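Local coordinates for protein putative NTP pyrophosphohydrolase (Exiguobacterium sibiricum 255-15, PDB 3NL9) that probably hydrolyses nucleoside triphosphates to the monophosphate and pyrophosphate, as an all-helical dimeric member of the MazG clan of NTP pyrophosphohydrolases, at residues A[3-8]-A[118-123]; A[15-20]-A[129-134]; A[25-30]-A[85-90]; A[104-109]-A[114-119]; A[137-140]-A[145-148]. All coordinates share one frame; numbering follows the deposited sequence.

Contact 1: residues A[3-8]-A[118-123]; sequences KQPNYY and PLFEIV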
# COMPACT_ATOMS: atom_id res chain seq x y z
N LYS A 3 -20.78 2.17 6.88
CA LYS A 3 -20.16 2.79 5.66
C LYS A 3 -18.77 2.18 5.37
O LYS A 3 -18.61 1.44 4.39
CB LYS A 3 -20.06 4.32 5.83
N GLN A 4 -17.78 2.49 6.21
CA GLN A 4 -16.38 2.08 5.96
C GLN A 4 -16.17 0.57 6.21
O GLN A 4 -16.58 0.06 7.26
CB GLN A 4 -15.44 2.91 6.84
CG GLN A 4 -13.96 2.84 6.43
CD GLN A 4 -13.01 3.23 7.56
OE1 GLN A 4 -13.40 3.25 8.73
NE2 GLN A 4 -11.77 3.53 7.22
N PRO A 5 -15.54 -0.16 5.25
CA PRO A 5 -15.33 -1.59 5.49
C PRO A 5 -14.31 -1.84 6.61
O PRO A 5 -13.43 -1.01 6.81
CB PRO A 5 -14.80 -2.13 4.14
CG PRO A 5 -14.83 -1.00 3.17
CD PRO A 5 -14.96 0.28 3.96
N ASN A 6 -14.43 -2.96 7.31
CA ASN A 6 -13.35 -3.39 8.21
C ASN A 6 -12.30 -4.11 7.38
O ASN A 6 -12.30 -5.37 7.28
CB ASN A 6 -13.78 -4.27 9.40
CG ASN A 6 -12.64 -4.35 10.50
OD1 ASN A 6 -11.39 -4.36 10.21
ND2 ASN A 6 -13.07 -4.39 11.76
N TYR A 7 -11.41 -3.29 6.82
CA TYR A 7 -10.39 -3.75 5.90
C TYR A 7 -9.60 -4.92 6.43
O TYR A 7 -9.46 -5.94 5.75
CB TYR A 7 -9.41 -2.62 5.57
CG TYR A 7 -10.04 -1.43 4.89
CD1 TYR A 7 -10.45 -1.48 3.56
CD2 TYR A 7 -10.20 -0.23 5.56
CE1 TYR A 7 -11.02 -0.37 2.92
CE2 TYR A 7 -10.78 0.88 4.93
CZ TYR A 7 -11.18 0.81 3.62
OH TYR A 7 -11.73 1.94 3.03
N TYR A 8 -9.06 -4.77 7.65
CA TYR A 8 -8.19 -5.79 8.22
C TYR A 8 -8.95 -7.10 8.47
O TYR A 8 -8.45 -8.19 8.18
CB TYR A 8 -7.53 -5.25 9.52
CG TYR A 8 -6.68 -6.28 10.25
CD1 TYR A 8 -5.41 -6.65 9.79
CD2 TYR A 8 -7.17 -6.93 11.37
CE1 TYR A 8 -4.64 -7.63 10.49
CE2 TYR A 8 -6.42 -7.88 12.05
CZ TYR A 8 -5.16 -8.23 11.61
OH TYR A 8 -4.45 -9.18 12.32
N PRO A 118 -15.88 1.49 -1.08
CA PRO A 118 -16.76 0.74 -2.01
C PRO A 118 -16.00 -0.08 -3.02
O PRO A 118 -16.45 -1.14 -3.43
CB PRO A 118 -17.56 1.84 -2.70
CG PRO A 118 -17.54 2.99 -1.73
CD PRO A 118 -16.18 2.93 -1.08
N LEU A 119 -14.82 0.41 -3.44
CA LEU A 119 -13.98 -0.35 -4.34
C LEU A 119 -13.40 -1.56 -3.64
O LEU A 119 -13.39 -2.66 -4.20
CB LEU A 119 -12.87 0.54 -4.91
CG LEU A 119 -13.29 1.76 -5.75
CD1 LEU A 119 -12.06 2.71 -5.98
CD2 LEU A 119 -13.89 1.34 -7.08
N PHE A 120 -12.86 -1.36 -2.43
CA PHE A 120 -12.35 -2.49 -1.64
C PHE A 120 -13.47 -3.54 -1.42
O PHE A 120 -13.23 -4.73 -1.51
CB PHE A 120 -11.80 -1.99 -0.27
CG PHE A 120 -11.38 -3.11 0.66
CD1 PHE A 120 -12.30 -3.76 1.44
CD2 PHE A 120 -10.05 -3.50 0.74
CE1 PHE A 120 -11.93 -4.77 2.28
CE2 PHE A 120 -9.65 -4.53 1.62
CZ PHE A 120 -10.58 -5.16 2.38
N GLU A 121 -14.68 -3.09 -1.11
CA GLU A 121 -15.84 -4.00 -0.91
C GLU A 121 -16.09 -4.90 -2.13
O GLU A 121 -16.37 -6.08 -1.99
CB GLU A 121 -17.09 -3.17 -0.59
CG GLU A 121 -18.32 -4.00 -0.25
CD GLU A 121 -19.52 -3.12 0.19
OE1 GLU A 121 -19.30 -1.95 0.60
OE2 GLU A 121 -20.66 -3.61 0.13
N ILE A 122 -15.97 -4.34 -3.33
CA ILE A 122 -16.15 -5.10 -4.58
C ILE A 122 -15.05 -6.19 -4.71
O ILE A 122 -15.33 -7.36 -5.02
CB ILE A 122 -16.20 -4.14 -5.81
CG1 ILE A 122 -17.51 -3.36 -5.78
CG2 ILE A 122 -16.04 -4.93 -7.11
CD1 ILE A 122 -17.49 -2.08 -6.57
N VAL A 123 -13.81 -5.81 -4.41
CA VAL A 123 -12.66 -6.75 -4.50
C VAL A 123 -12.85 -7.85 -3.47
O VAL A 123 -12.71 -9.04 -3.76
CB VAL A 123 -11.30 -6.00 -4.31
CG1 VAL A 123 -10.13 -6.96 -4.14
CG2 VAL A 123 -11.01 -5.12 -5.51
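Tyr7 drives the CD1-CE1 edge of its ring into the face of Phe120, a T-shaped (edge-to-face) aromatic pair that joins the start of helix 7-17 to helix 117-128 in this all-helical MazG-clan fold. The evidence is direct: the ring planes stand at 83°, the centroids are 4.7 Å apart, and Tyr7 CD1 sits over the centre of the Phe120 ring, 3.5 Å from Phe120 CG. Phe120 reaches this position because its CG lies anti to the backbone N (chi1 174°), which carries the ring off helix 117-128 toward the N-terminal segment. Phe120 CB also takes part, lying in the plane of the Tyr7 ring at its edge, 3.7 Å from Tyr7 CE1. Pro5 adds an apolar flank, with its CB 4.0 Å from Phe120 CD1, and its own carbonyl O lies over one face of the Tyr7 ring. The Phe120 ring also meets Tyr103 of the second subunit, the two planes at about 25°, which places the pair in the dimer interface. Replacing Phe120 by alanine is likely to leave the Tyr7 edge without its aromatic face and Tyr103 of the second subunit without its partner ring. No hydrogen bond crosses between the two segments. Just before the helix, Asn6 is the N-cap residue, and its OD1 accepts from Gln9 N.

Contact 2: residues A[15-20]-A[129-134]; sequences HQTFHH and AKLGPD. With EDO (1,2-ethanediol), chain B.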
# COMPACT_ATOMS: atom_id res chain seq x y z
N HIS A 15 -7.77 -14.60 4.11
CA HIS A 15 -6.65 -15.49 4.44
C HIS A 15 -7.04 -16.83 5.06
O HIS A 15 -6.50 -17.88 4.63
CB HIS A 15 -5.58 -14.79 5.31
CG HIS A 15 -4.66 -13.89 4.53
ND1 HIS A 15 -3.29 -13.90 4.71
CD2 HIS A 15 -4.91 -12.93 3.60
CE1 HIS A 15 -2.73 -13.00 3.92
NE2 HIS A 15 -3.69 -12.39 3.23
N GLN A 16 -7.95 -16.81 6.04
CA GLN A 16 -8.43 -18.06 6.68
C GLN A 16 -9.14 -18.89 5.62
O GLN A 16 -8.82 -20.05 5.44
CB GLN A 16 -9.40 -17.81 7.86
CG GLN A 16 -8.77 -17.12 9.11
CD GLN A 16 -9.78 -16.85 10.26
OE1 GLN A 16 -10.30 -17.78 10.88
NE2 GLN A 16 -10.04 -15.56 10.53
N THR A 17 -10.05 -18.27 4.87
CA THR A 17 -10.92 -19.03 3.96
C THR A 17 -10.09 -19.78 2.86
O THR A 17 -10.33 -20.96 2.59
CB THR A 17 -12.04 -18.11 3.38
OG1 THR A 17 -12.95 -17.72 4.43
CG2 THR A 17 -12.84 -18.80 2.28
N PHE A 18 -9.05 -19.11 2.35
CA PHE A 18 -8.27 -19.57 1.20
C PHE A 18 -6.87 -20.07 1.58
O PHE A 18 -6.00 -20.26 0.71
CB PHE A 18 -8.22 -18.42 0.16
CG PHE A 18 -9.54 -18.24 -0.51
CD1 PHE A 18 -9.86 -18.97 -1.66
CD2 PHE A 18 -10.51 -17.42 0.04
CE1 PHE A 18 -11.14 -18.86 -2.22
CE2 PHE A 18 -11.79 -17.33 -0.53
CZ PHE A 18 -12.09 -18.03 -1.66
N HIS A 19 -6.70 -20.31 2.89
CA HIS A 19 -5.49 -20.92 3.45
C HIS A 19 -4.23 -20.11 3.15
O HIS A 19 -3.21 -20.68 2.78
CB HIS A 19 -5.28 -22.37 2.95
CG HIS A 19 -6.46 -23.27 3.14
ND1 HIS A 19 -6.51 -24.55 2.61
CD2 HIS A 19 -7.64 -23.10 3.80
CE1 HIS A 19 -7.66 -25.12 2.94
NE2 HIS A 19 -8.36 -24.26 3.65
N HIS A 20 -4.28 -18.78 3.28
CA HIS A 20 -3.05 -17.99 3.30
C HIS A 20 -2.60 -17.84 4.75
O HIS A 20 -3.40 -18.06 5.68
CB HIS A 20 -3.24 -16.62 2.63
CG HIS A 20 -3.70 -16.72 1.21
ND1 HIS A 20 -2.86 -17.04 0.17
CD2 HIS A 20 -4.92 -16.53 0.66
CE1 HIS A 20 -3.55 -17.06 -0.96
NE2 HIS A 20 -4.80 -16.74 -0.70
N ALA A 129 -16.10 -14.89 -3.36
CA ALA A 129 -16.96 -15.66 -4.27
C ALA A 129 -16.14 -16.70 -5.08
O ALA A 129 -16.68 -17.39 -5.94
CB ALA A 129 -17.72 -14.71 -5.20
N LYS A 130 -14.84 -16.84 -4.80
CA LYS A 130 -14.03 -17.83 -5.50
C LYS A 130 -14.23 -19.22 -4.96
O LYS A 130 -13.65 -20.17 -5.46
CB LYS A 130 -12.55 -17.47 -5.44
CG LYS A 130 -12.18 -16.26 -6.26
CD LYS A 130 -10.68 -16.21 -6.45
CE LYS A 130 -10.25 -14.97 -7.20
NZ LYS A 130 -8.78 -14.98 -7.47
N LEU A 131 -15.07 -19.38 -3.95
CA LEU A 131 -15.36 -20.73 -3.50
C LEU A 131 -16.14 -21.44 -4.57
O LEU A 131 -16.98 -20.85 -5.26
CB LEU A 131 -16.13 -20.71 -2.18
CG LEU A 131 -15.38 -20.13 -1.00
CD1 LEU A 131 -16.34 -19.93 0.22
CD2 LEU A 131 -14.19 -21.04 -0.67
N GLY A 132 -15.84 -22.73 -4.75
CA GLY A 132 -16.59 -23.58 -5.64
C GLY A 132 -17.97 -23.92 -5.09
O GLY A 132 -18.35 -23.46 -3.99
N PRO A 133 -18.72 -24.75 -5.84
CA PRO A 133 -20.13 -25.04 -5.54
C PRO A 133 -20.29 -26.06 -4.40
O PRO A 133 -21.41 -26.40 -4.02
CB PRO A 133 -20.65 -25.60 -6.86
CG PRO A 133 -19.46 -26.28 -7.46
CD PRO A 133 -18.25 -25.47 -7.04
N ASP A 134 -19.18 -26.53 -3.87
CA ASP A 134 -19.19 -27.30 -2.64
C ASP A 134 -18.81 -26.43 -1.43
O ASP A 134 -18.72 -26.93 -0.33
CB ASP A 134 -18.23 -28.47 -2.75
CG ASP A 134 -16.79 -28.03 -2.95
OD1 ASP A 134 -16.51 -26.85 -3.29
OD2 ASP A 134 -15.92 -28.91 -2.76
C1 EDO B . -3.14 -12.75 -0.42
O1 EDO B . -1.69 -12.74 -0.43
C2 EDO B . -3.66 -11.33 -0.15
O2 EDO B . -3.10 -10.77 1.06
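Phe18 presents the CE1-CZ end of its ring to the loop that follows helix 117-128, at the point where a Schellman motif ends helix 7-17. Its CZ lies 3.8 Å from Leu131 CD2, and its CE1 is equally close to Lys130 CB, so one ring end touches two consecutive residues. Thr17 extends the apolar patch: its CG2 comes 3.9 Å from Leu131 CD2, while Thr17 OG1 turns back to Gln13 O in its own helix. Lys130 contributes its CB here, and its extended chain then runs away from the contact.

Behind this first shell the Phe18 ring stacks on Phe14, and the helix ends here. His20 N donates to His15 O at 2.7 Å and His19 N makes a weak bond to Gln16 O, with His19 as the positive-phi C-prime residue. The His15 ring is held at both nitrogens, ND1 by Pro21 O and NE2 by a 1,2-ethanediol probably acquired during crystallisation and also bonded to Arg37. A leucine in place of His15 would probably leave Pro21 O and the diol without their imidazole partner. O2 of the diol lies at the edge of the imidazole, in its plane, 2.8 Å from His15 NE2.

Contact 3: residues A[25-30]-A[85-90]; sequences QPTAIP and VTEVER. With EDO (1,2-ethanediol), chain C.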
# COMPACT_ATOMS: atom_id res chain seq x y z
N GLN A 25 -0.88 -14.14 17.11
CA GLN A 25 -0.03 -13.27 17.91
C GLN A 25 0.87 -12.47 16.97
O GLN A 25 1.32 -13.00 15.95
CB GLN A 25 0.79 -14.12 18.87
CG GLN A 25 -0.07 -14.88 19.84
CD GLN A 25 0.72 -15.45 20.97
OE1 GLN A 25 1.23 -14.72 21.82
NE2 GLN A 25 0.83 -16.77 21.00
N PRO A 26 1.12 -11.20 17.29
CA PRO A 26 2.09 -10.42 16.51
C PRO A 26 3.40 -11.20 16.31
O PRO A 26 3.99 -11.67 17.28
CB PRO A 26 2.27 -9.16 17.36
CG PRO A 26 0.95 -9.03 18.08
CD PRO A 26 0.58 -10.42 18.42
N THR A 27 3.80 -11.36 15.05
CA THR A 27 4.95 -12.18 14.66
C THR A 27 5.67 -11.52 13.48
O THR A 27 5.03 -11.23 12.49
CB THR A 27 4.52 -13.58 14.22
OG1 THR A 27 3.88 -14.28 15.30
CG2 THR A 27 5.73 -14.39 13.76
N ALA A 28 6.98 -11.31 13.58
CA ALA A 28 7.75 -10.77 12.45
C ALA A 28 7.57 -11.66 11.22
O ALA A 28 7.66 -12.86 11.32
CB ALA A 28 9.26 -10.67 12.79
N ILE A 29 7.37 -11.05 10.06
CA ILE A 29 7.22 -11.80 8.80
C ILE A 29 8.63 -12.27 8.34
O ILE A 29 9.55 -11.45 8.20
CB ILE A 29 6.54 -10.93 7.70
CG1 ILE A 29 5.13 -10.52 8.11
CG2 ILE A 29 6.46 -11.70 6.37
CD1 ILE A 29 4.55 -9.42 7.24
N PRO A 30 8.83 -13.60 8.14
CA PRO A 30 10.13 -14.05 7.59
C PRO A 30 10.53 -13.37 6.28
O PRO A 30 9.66 -13.11 5.45
CB PRO A 30 9.91 -15.55 7.35
CG PRO A 30 8.77 -15.91 8.28
CD PRO A 30 7.88 -14.72 8.26
N VAL A 85 18.35 -6.37 15.34
CA VAL A 85 19.10 -7.44 16.01
C VAL A 85 18.21 -8.40 16.81
O VAL A 85 18.70 -9.39 17.34
CB VAL A 85 20.21 -6.87 16.91
CG1 VAL A 85 21.28 -6.17 16.05
CG2 VAL A 85 19.64 -5.91 17.98
N THR A 86 16.90 -8.11 16.91
CA THR A 86 15.94 -9.05 17.51
C THR A 86 14.69 -9.23 16.62
O THR A 86 14.39 -8.41 15.75
CB THR A 86 15.47 -8.58 18.93
OG1 THR A 86 14.61 -7.44 18.80
CG2 THR A 86 16.67 -8.22 19.85
N GLU A 87 13.93 -10.29 16.90
CA GLU A 87 12.69 -10.54 16.18
C GLU A 87 11.65 -9.44 16.48
O GLU A 87 10.93 -8.98 15.60
CB GLU A 87 12.17 -11.92 16.56
CG GLU A 87 11.14 -12.49 15.62
CD GLU A 87 10.72 -13.91 16.01
OE1 GLU A 87 11.60 -14.68 16.49
OE2 GLU A 87 9.52 -14.25 15.85
N VAL A 88 11.62 -8.96 17.72
CA VAL A 88 10.73 -7.88 18.05
C VAL A 88 11.09 -6.64 17.24
O VAL A 88 10.20 -6.02 16.70
CB VAL A 88 10.72 -7.54 19.54
CG1 VAL A 88 9.97 -6.22 19.75
CG2 VAL A 88 10.06 -8.67 20.30
N GLU A 89 12.38 -6.32 17.14
CA GLU A 89 12.83 -5.21 16.27
C GLU A 89 12.37 -5.34 14.83
O GLU A 89 11.93 -4.35 14.21
CB GLU A 89 14.35 -5.03 16.32
CG GLU A 89 14.84 -4.52 17.66
CD GLU A 89 16.31 -4.14 17.69
OE1 GLU A 89 17.00 -4.24 16.65
OE2 GLU A 89 16.75 -3.73 18.77
N ARG A 90 12.49 -6.54 14.27
CA ARG A 90 12.00 -6.76 12.90
C ARG A 90 10.49 -6.52 12.79
O ARG A 90 10.03 -5.91 11.83
CB ARG A 90 12.42 -8.16 12.40
CG ARG A 90 13.94 -8.36 12.42
CD ARG A 90 14.46 -9.63 11.71
NE ARG A 90 13.97 -10.89 12.29
CZ ARG A 90 14.55 -11.55 13.30
NH1 ARG A 90 15.65 -11.08 13.88
NH2 ARG A 90 14.00 -12.68 13.74
C1 EDO C . 8.23 -10.88 17.28
O1 EDO C . 7.93 -11.82 16.25
C2 EDO C . 7.47 -11.23 18.57
O2 EDO C . 7.51 -12.64 18.80
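Oxygen O1 of a bound 1,2-ethanediol is gripped from both segments: Ala28 N donates to it over 2.9 Å at a nearly straight 166°, and O1 donates in turn to Glu87 OE2, also at 2.9 Å. The diol, probably from the crystallisation liquor, thus bridges the loop before helix 31-52 to the N-terminus of helix 87-112, where Thr86 is the N-cap. Glu87 reaches it with CG anti to the backbone N (chi1 -163°) and an extended chain that carries the carboxylate toward the loop.

No hydrogen bond runs directly between the segments; their direct contact is van der Waals packing centred on Ala28. Its methyl CB points at the first helical turn, 3.7 Å from Glu87 O and 4.1 Å from Arg90 CB. Beyond the segments, Ile29 N bonds to Gln94 OE1, further along helix 87-112, and Thr27 makes backbone hydrogen bonds to the second subunit.

The helix start is fixed by the Thr86 side chain, whose OG1 accepts from Glu89 N. Glu89 OE1 in turn accepts from Val85 N, the residue before the N-cap, at 2.8 Å and from above the carboxylate plane.

Contact 4: residues A[104-109]-A[114-119]; sequences FIMGSF and LEPGPL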
# COMPACT_ATOMS: atom_id res chain seq x y z
N PHE A 104 0.38 6.29 2.47
CA PHE A 104 0.66 6.77 1.10
C PHE A 104 -0.38 6.28 0.08
O PHE A 104 -0.74 6.99 -0.83
CB PHE A 104 2.07 6.36 0.67
CG PHE A 104 3.17 7.28 1.22
CD1 PHE A 104 3.18 8.63 0.89
CD2 PHE A 104 4.18 6.79 2.04
CE1 PHE A 104 4.18 9.47 1.34
CE2 PHE A 104 5.19 7.63 2.49
CZ PHE A 104 5.18 8.98 2.16
N ILE A 105 -0.81 5.03 0.22
CA ILE A 105 -1.86 4.48 -0.62
C ILE A 105 -3.10 5.34 -0.44
O ILE A 105 -3.67 5.85 -1.41
CB ILE A 105 -2.11 3.02 -0.25
CG1 ILE A 105 -1.04 2.14 -0.91
CG2 ILE A 105 -3.54 2.56 -0.68
CD1 ILE A 105 -0.84 0.79 -0.23
N MSE A 106 -3.45 5.60 0.81
CA MSE A 106 -4.62 6.39 1.11
C MSE A 106 -4.51 7.77 0.49
O MSE A 106 -5.51 8.25 -0.04
CB MSE A 106 -4.94 6.46 2.61
CG MSE A 106 -5.43 5.13 3.20
SE MSE A 106 -7.26 4.80 2.53
CE MSE A 106 -7.78 3.10 3.29
N GLY A 107 -3.32 8.37 0.52
CA GLY A 107 -3.08 9.69 -0.09
C GLY A 107 -3.24 9.70 -1.60
O GLY A 107 -3.68 10.70 -2.18
N SER A 108 -2.88 8.61 -2.24
CA SER A 108 -3.17 8.42 -3.65
C SER A 108 -4.68 8.37 -3.93
O SER A 108 -5.12 8.94 -4.91
CB SER A 108 -2.40 7.19 -4.20
OG SER A 108 -1.00 7.32 -3.97
N PHE A 109 -5.47 7.66 -3.11
CA PHE A 109 -6.92 7.77 -3.22
C PHE A 109 -7.34 9.23 -3.09
O PHE A 109 -8.13 9.71 -3.90
CB PHE A 109 -7.71 6.89 -2.23
CG PHE A 109 -7.76 5.44 -2.63
CD1 PHE A 109 -8.66 5.01 -3.60
CD2 PHE A 109 -6.89 4.53 -2.08
CE1 PHE A 109 -8.70 3.70 -3.98
CE2 PHE A 109 -6.93 3.21 -2.47
CZ PHE A 109 -7.84 2.79 -3.42
N LEU A 114 -11.01 9.52 -5.14
CA LEU A 114 -11.80 8.29 -5.05
C LEU A 114 -11.88 7.79 -3.62
O LEU A 114 -10.85 7.67 -2.91
CB LEU A 114 -11.19 7.17 -5.91
CG LEU A 114 -11.37 7.15 -7.42
CD1 LEU A 114 -10.45 6.05 -7.98
CD2 LEU A 114 -12.83 6.95 -7.83
N GLU A 115 -13.10 7.45 -3.20
CA GLU A 115 -13.32 6.86 -1.89
C GLU A 115 -13.04 5.39 -2.06
O GLU A 115 -13.61 4.76 -2.98
CB GLU A 115 -14.74 7.18 -1.40
CG GLU A 115 -14.83 8.62 -1.02
CD GLU A 115 -16.22 9.11 -0.70
OE1 GLU A 115 -17.16 8.28 -0.63
OE2 GLU A 115 -16.35 10.34 -0.54
N PRO A 116 -12.10 4.84 -1.26
CA PRO A 116 -11.66 3.45 -1.43
C PRO A 116 -12.61 2.38 -0.91
O PRO A 116 -12.57 1.22 -1.38
CB PRO A 116 -10.34 3.39 -0.61
CG PRO A 116 -10.51 4.38 0.43
CD PRO A 116 -11.23 5.54 -0.29
N GLY A 117 -13.42 2.71 0.09
CA GLY A 117 -14.27 1.71 0.74
C GLY A 117 -15.12 0.85 -0.20
O GLY A 117 -15.08 -0.39 -0.14
N PRO A 118 -15.88 1.49 -1.08
CA PRO A 118 -16.76 0.74 -2.01
C PRO A 118 -16.00 -0.08 -3.02
O PRO A 118 -16.45 -1.14 -3.43
CB PRO A 118 -17.56 1.84 -2.70
CG PRO A 118 -17.54 2.99 -1.73
CD PRO A 118 -16.18 2.93 -1.08
N LEU A 119 -14.82 0.41 -3.44
CA LEU A 119 -13.98 -0.35 -4.34
C LEU A 119 -13.40 -1.56 -3.64
O LEU A 119 -13.39 -2.66 -4.20
CB LEU A 119 -12.87 0.54 -4.91
CG LEU A 119 -13.29 1.76 -5.75
CD1 LEU A 119 -12.06 2.71 -5.98
CD2 LEU A 119 -13.89 1.34 -7.08
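Pro116 lies over the face of the Phe109 ring in a CH-pi contact, its CB 3.6 Å from the ring centroid and 4° off the ring normal, so the carbon is almost exactly above the centre. The ring is approached differently at its rim, where Leu119 CD1 sits near the ring plane, 4.0 Å from Phe109 CE1. With chi1 at -77°, Phe109 CG is anti to the carbonyl carbon, and the ring extends from helix 87-112 toward the chain that leads into helix 117-128. The selenomethionine Met106, bent at chi2, crosses Pro116 at about a right angle and brings SE 3.9 Å from Pro116 CG. Leu114 CB adds an apolar touch at Phe109 CD1.

The backbone ties the same corner: Leu114 N donates to Phe109 O at 3.1 Å. Across the dimer, Phe109 packs on Leu98 of the second subunit. All five touching residues are buried, and the one polar backbone pair satisfies itself, so the side-chain contact is governed by shape and by the ring face.

Contact 5: residues A[137-140]-A[145-148]; sequences PIFR and KVMK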
# COMPACT_ATOMS: atom_id res chain seq x y z
N PRO A 137 -12.48 -23.86 -1.46
CA PRO A 137 -11.62 -23.21 -2.47
C PRO A 137 -11.11 -24.22 -3.50
O PRO A 137 -11.04 -25.42 -3.23
CB PRO A 137 -10.46 -22.64 -1.65
CG PRO A 137 -10.82 -22.81 -0.22
CD PRO A 137 -11.87 -23.85 -0.11
N ILE A 138 -10.79 -23.72 -4.69
CA ILE A 138 -10.20 -24.55 -5.75
C ILE A 138 -8.72 -24.20 -5.87
O ILE A 138 -8.38 -23.06 -6.21
CB ILE A 138 -10.91 -24.36 -7.13
CG1 ILE A 138 -12.44 -24.36 -7.00
CG2 ILE A 138 -10.47 -25.48 -8.12
CD1 ILE A 138 -13.16 -23.86 -8.24
N PHE A 139 -7.85 -25.17 -5.57
CA PHE A 139 -6.39 -24.97 -5.63
C PHE A 139 -5.78 -25.76 -6.81
O PHE A 139 -6.01 -26.94 -6.94
CB PHE A 139 -5.71 -25.46 -4.33
CG PHE A 139 -6.17 -24.76 -3.08
CD1 PHE A 139 -5.91 -23.41 -2.90
CD2 PHE A 139 -6.84 -25.46 -2.08
CE1 PHE A 139 -6.36 -22.75 -1.74
CE2 PHE A 139 -7.27 -24.83 -0.93
CZ PHE A 139 -7.02 -23.48 -0.75
N ARG A 140 -5.01 -25.08 -7.65
CA ARG A 140 -4.36 -25.72 -8.81
C ARG A 140 -3.13 -26.51 -8.33
O ARG A 140 -2.38 -26.01 -7.49
CB ARG A 140 -3.95 -24.63 -9.82
CG ARG A 140 -3.21 -25.10 -11.09
CD ARG A 140 -2.04 -24.17 -11.39
NE ARG A 140 -2.37 -22.95 -12.14
CZ ARG A 140 -1.72 -21.79 -12.04
NH1 ARG A 140 -0.70 -21.62 -11.19
NH2 ARG A 140 -2.11 -20.76 -12.79
N LYS A 145 -2.17 -22.19 -6.60
CA LYS A 145 -2.85 -20.93 -6.88
C LYS A 145 -4.35 -21.13 -6.69
O LYS A 145 -4.90 -22.17 -7.07
CB LYS A 145 -2.56 -20.45 -8.32
CG LYS A 145 -2.96 -18.99 -8.56
CD LYS A 145 -2.77 -18.54 -10.01
CE LYS A 145 -3.09 -17.05 -10.17
NZ LYS A 145 -3.98 -16.78 -11.33
N VAL A 146 -5.00 -20.17 -6.04
CA VAL A 146 -6.45 -20.19 -5.90
C VAL A 146 -7.05 -19.90 -7.29
O VAL A 146 -6.75 -18.87 -7.90
CB VAL A 146 -6.98 -19.14 -4.89
CG1 VAL A 146 -8.53 -19.15 -4.85
CG2 VAL A 146 -6.41 -19.39 -3.49
N MSE A 147 -7.92 -20.79 -7.74
CA MSE A 147 -8.52 -20.69 -9.08
C MSE A 147 -9.95 -20.16 -9.01
O MSE A 147 -10.62 -20.31 -7.98
CB MSE A 147 -8.52 -22.07 -9.73
CG MSE A 147 -7.12 -22.69 -9.86
SE MSE A 147 -6.00 -21.73 -11.13
CE MSE A 147 -5.66 -19.98 -10.39
N LYS A 148 -10.40 -19.53 -10.09
CA LYS A 148 -11.75 -18.99 -10.17
C LYS A 148 -12.74 -20.11 -10.54
O LYS A 148 -12.47 -20.92 -11.43
CB LYS A 148 -11.84 -17.86 -11.22
CG LYS A 148 -10.74 -16.78 -11.20
CD LYS A 148 -10.74 -16.01 -12.55
CE LYS A 148 -9.41 -15.32 -12.90
NZ LYS A 148 -9.03 -14.28 -11.94
O HOH W 1 -11.15 -21.10 -5.37
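Two backbone hydrogen bonds bracket the pairing of Phe139 with Val146, a single antiparallel beta bridge that closes a short hairpin-like loop in a chain that has no regular strand. Met147 N donates to Ile138 O at 2.8 Å, and Arg140 N donates to Lys145 O at 3.0 Å, each with an angle of 170° at the hydrogen. Both carbonyls are also approached by CA-H groups, Ile138 O by Val146 CA and Lys145 O by Phe139 CA. A water extends the pairing, accepting from Ile138 N at 2.7 Å and lying 2.8 Å from Met147 O.

The apolar contacts lie on two faces. On one, Phe139 and Val146 run side by side in the same direction, with Phe139 CE1 3.8 Å from Val146 CG2; Val146 also packs on Phe18, and the Phe139 ring meets that of His19. On the other, the selenomethionine Met147, bent at chi2 and chi3, lays its CG 3.7 Å from Arg140 CB.

The charged ends are arranged by packing and by a bond within the turn. The guanidinium of Arg140, whose NH1 bonds to Ser142 O, has the aliphatic part of Lys145 over one face. The like charges Arg140 NH2 and Lys145 NZ are 4.6 Å apart, while the nearer approaches are through carbon, Lys145 CB being 3.6 Å from Arg140 NH1 and Lys145 CD as close to Arg140 NH2.

Contacts 1 and 4 are the buried pair, centres about 10 Å apart; they share helix 117-128, and Tyr7 of contact 1 packs on Met106 and Pro116 of contact 4. Both rely on aromatic faces, met by a ring edge in contact 1 and a proline carbon in contact 4. Contacts 1 and 2 both use helix 7-17, contacts 3 and 4 helix 87-112. Where Phe18 of the partly buried contact 2 meets Val146 of the surface contact 5, apolar packing gives way to backbone pairing. Contact 3, also at the surface, joins its segments by packing of Ala28 and, in the crystal, a bridging diol. Contacts 1, 3 and 4 touch the second subunit through several residues, contact 5 not at all.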